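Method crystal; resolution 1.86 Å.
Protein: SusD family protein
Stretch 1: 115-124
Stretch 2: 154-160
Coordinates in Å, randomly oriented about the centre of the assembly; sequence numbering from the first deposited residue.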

# COMPACT_ATOMS: atom_id res chain seq x y z
N VAL A 115 1.06 12.38 -9.29
CA VAL A 115 0.30 11.16 -9.66
C VAL A 115 -1.13 11.26 -9.11
O VAL A 115 -2.10 11.09 -9.88
N ASP A 116 -1.27 11.50 -7.81
CA ASP A 116 -2.61 11.47 -7.15
C ASP A 116 -3.52 12.56 -7.74
O ASP A 116 -4.67 12.25 -8.07
N TYR A 117 -3.04 13.80 -7.87
CA TYR A 117 -3.87 14.89 -8.44
C TYR A 117 -4.16 14.65 -9.93
O TYR A 117 -5.20 15.11 -10.41
N SER A 118 -3.26 13.99 -10.67
CA SER A 118 -3.54 13.58 -12.06
C SER A 118 -4.69 12.57 -12.08
O SER A 118 -5.63 12.74 -12.86
N GLY A 119 -4.64 11.56 -11.22
CA GLY A 119 -5.77 10.63 -11.04
C GLY A 119 -7.05 11.37 -10.72
O GLY A 119 -8.12 11.10 -11.36
N ILE A 120 -6.99 12.27 -9.75
CA ILE A 120 -8.20 13.01 -9.30
C ILE A 120 -8.79 13.81 -10.48
O ILE A 120 -9.99 13.63 -10.77
N LYS A 121 -7.97 14.55 -11.21
CA LYS A 121 -8.41 15.33 -12.40
C LYS A 121 -9.09 14.40 -13.42
O LYS A 121 -10.12 14.78 -13.94
N ARG A 122 -8.56 13.21 -13.67
CA ARG A 122 -9.16 12.30 -14.67
C ARG A 122 -10.47 11.73 -14.12
O ARG A 122 -11.43 11.58 -14.92
N CYS A 123 -10.55 11.47 -12.81
CA CYS A 123 -11.83 11.03 -12.20
C CYS A 123 -12.89 12.13 -12.34
O CYS A 123 -14.02 11.79 -12.75
N ASN A 124 -12.56 13.37 -11.98
CA ASN A 124 -13.50 14.52 -12.02
C ASN A 124 -14.01 14.72 -13.47
O ASN A 124 -15.23 14.98 -13.67
N PHE A 154 -9.39 6.62 -3.58
CA PHE A 154 -8.09 5.93 -3.55
C PHE A 154 -6.94 6.93 -3.68
O PHE A 154 -5.99 6.91 -2.87
N TYR A 155 -7.00 7.80 -4.69
CA TYR A 155 -5.96 8.84 -4.92
C TYR A 155 -5.91 9.79 -3.73
O TYR A 155 -4.79 10.16 -3.34
N TYR A 156 -7.07 10.22 -3.18
CA TYR A 156 -7.07 11.17 -2.06
C TYR A 156 -6.52 10.47 -0.83
O TYR A 156 -5.87 11.12 0.04
N ASN A 157 -6.80 9.17 -0.71
CA ASN A 157 -6.37 8.39 0.47
C ASN A 157 -4.84 8.38 0.53
O ASN A 157 -4.27 8.47 1.63
N MET A 158 -4.19 8.23 -0.62
CA MET A 158 -2.71 8.28 -0.72
C MET A 158 -2.20 9.67 -0.29
O MET A 158 -1.32 9.75 0.58
N LEU A 159 -2.78 10.74 -0.83
CA LEU A 159 -2.41 12.13 -0.44
C LEU A 159 -2.55 12.31 1.07
O LEU A 159 -1.64 12.88 1.71
N TRP A 160 -3.69 11.89 1.60
CA TRP A 160 -4.03 12.03 3.03
C TRP A 160 -3.00 11.29 3.86
O TRP A 160 -2.53 11.87 4.84

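How do the two helices meet? They run nearly antiparallel, their axes 8.7 Å apart at closest approach, and come nearest where Asp116 CA lies 4.8 Å from Tyr155 CA. No hydrogen bond links them, so side-chain packing carries the contact.

What makes room for Tyr155? Its CA-to-CB bond points toward the other helix, and chi1 m (-68°) with chi2 -57° lays one ring face over Gly119, whose CA is 3.3 Å from Tyr155 CE2. A CB on Gly119 would fall 2.3 Å from that same CE2, a clash. The ring sits as a knob among Asp116, Gly119, Ile120 and Cys123; Cys123, also m, brings SG to the ring edge, 4.2 Å from Tyr155 CE2.

How do Ile120 and the other rings join in? Ile120 starts sideways, but its m,t rotamer carries CD1 over the Tyr156 face, 3.7 Å from Tyr156 CZ, and to 3.6 Å from Leu159 CD1. Leu159, likewise m,t, puts CD1 over the Tyr117 face, 3.5 Å from Tyr117 CZ.

What does Asp116 do among these apolar groups? Its m rotamer directs the carboxylate at the opposing helix, where Asp116 OD1 lies 3.1 Å from Met158 SD yet has no hydrogen-bonding partner. Asp116 OD2 is 3.5 Å from Leu159 N, but the angle is poor.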

# COMPACT_ATOMS: atom_id res chain seq x y z
CB VAL A 115 0.99 9.91 -9.11
CG1 VAL A 115 0.09 8.69 -9.24
CG2 VAL A 115 2.34 9.67 -9.77
CB ASP A 116 -2.49 11.56 -5.64
CG ASP A 116 -1.83 10.35 -5.00
OD1 ASP A 116 -1.89 9.23 -5.59
OD2 ASP A 116 -1.23 10.55 -3.91
CB TYR A 117 -3.31 16.29 -8.11
CG TYR A 117 -3.61 16.69 -6.69
CD1 TYR A 117 -4.91 16.95 -6.28
CD2 TYR A 117 -2.60 16.76 -5.75
CE1 TYR A 117 -5.19 17.32 -4.97
CE2 TYR A 117 -2.86 17.13 -4.44
CZ TYR A 117 -4.17 17.38 -4.04
OH TYR A 117 -4.42 17.73 -2.74
CB SER A 118 -2.30 13.02 -12.70
OG SER A 118 -1.32 14.04 -12.79
CB ILE A 120 -7.87 13.84 -8.05
CG1 ILE A 120 -7.67 12.91 -6.85
CG2 ILE A 120 -8.94 14.87 -7.79
CD1 ILE A 120 -6.71 13.49 -5.84
CB LYS A 121 -7.23 16.09 -13.02
CG LYS A 121 -6.71 17.23 -12.17
CD LYS A 121 -5.30 17.69 -12.55
CE LYS A 121 -4.81 18.84 -11.71
NZ LYS A 121 -4.12 19.87 -12.52
CB ARG A 122 -8.15 11.24 -15.11
CG ARG A 122 -7.01 11.80 -15.94
CD ARG A 122 -5.86 10.82 -15.94
NE ARG A 122 -4.85 11.25 -16.88
CZ ARG A 122 -4.18 10.46 -17.70
NH1 ARG A 122 -4.40 9.16 -17.72
NH2 ARG A 122 -3.27 10.97 -18.49
CB CYS A 123 -11.63 10.64 -10.74
SG CYS A 123 -10.67 9.11 -10.62
CB ASN A 124 -12.87 15.81 -11.48
CG ASN A 124 -12.48 15.78 -10.01
OD1 ASN A 124 -12.99 14.99 -9.23
ND2 ASN A 124 -11.61 16.68 -9.61
CB PHE A 154 -8.00 4.88 -4.65
CG PHE A 154 -6.68 4.18 -4.62
CD1 PHE A 154 -6.47 3.16 -3.71
CD2 PHE A 154 -5.65 4.57 -5.43
CE1 PHE A 154 -5.24 2.52 -3.66
CE2 PHE A 154 -4.43 3.93 -5.38
CZ PHE A 154 -4.23 2.91 -4.48
CB TYR A 155 -6.22 9.57 -6.24
CG TYR A 155 -6.02 8.73 -7.48
CD1 TYR A 155 -4.80 8.10 -7.74
CD2 TYR A 155 -7.03 8.59 -8.42
CE1 TYR A 155 -4.60 7.36 -8.90
CE2 TYR A 155 -6.86 7.83 -9.57
CZ TYR A 155 -5.63 7.24 -9.82
OH TYR A 155 -5.47 6.49 -10.94
CB TYR A 156 -8.46 11.75 -1.80
CG TYR A 156 -8.71 13.04 -2.53
CD1 TYR A 156 -7.95 14.16 -2.23
CD2 TYR A 156 -9.68 13.13 -3.51
CE1 TYR A 156 -8.16 15.36 -2.89
CE2 TYR A 156 -9.92 14.33 -4.17
CZ TYR A 156 -9.14 15.44 -3.87
OH TYR A 156 -9.29 16.61 -4.55
CB ASN A 157 -6.97 6.98 0.41
CG ASN A 157 -6.50 6.13 1.56
OD1 ASN A 157 -6.56 6.56 2.72
ND2 ASN A 157 -6.02 4.93 1.23
CB MET A 158 -2.26 7.96 -2.15
CG MET A 158 -0.81 7.63 -2.27
SD MET A 158 -0.43 7.09 -3.96
CE MET A 158 -1.39 5.59 -4.07
CB LEU A 159 -3.32 13.12 -1.17
CG LEU A 159 -3.04 13.27 -2.66
CD1 LEU A 159 -4.21 13.98 -3.34
CD2 LEU A 159 -1.73 14.03 -2.91
CB TRP A 160 -5.44 11.50 3.27
CG TRP A 160 -5.89 11.46 4.69
CD1 TRP A 160 -6.04 12.50 5.56
CD2 TRP A 160 -6.36 10.30 5.39
NE1 TRP A 160 -6.50 12.05 6.77
CE2 TRP A 160 -6.71 10.71 6.70
CE3 TRP A 160 -6.42 8.93 5.08
CZ2 TRP A 160 -7.14 9.81 7.67
CZ3 TRP A 160 -6.91 8.06 6.01
CH2 TRP A 160 -7.27 8.49 7.30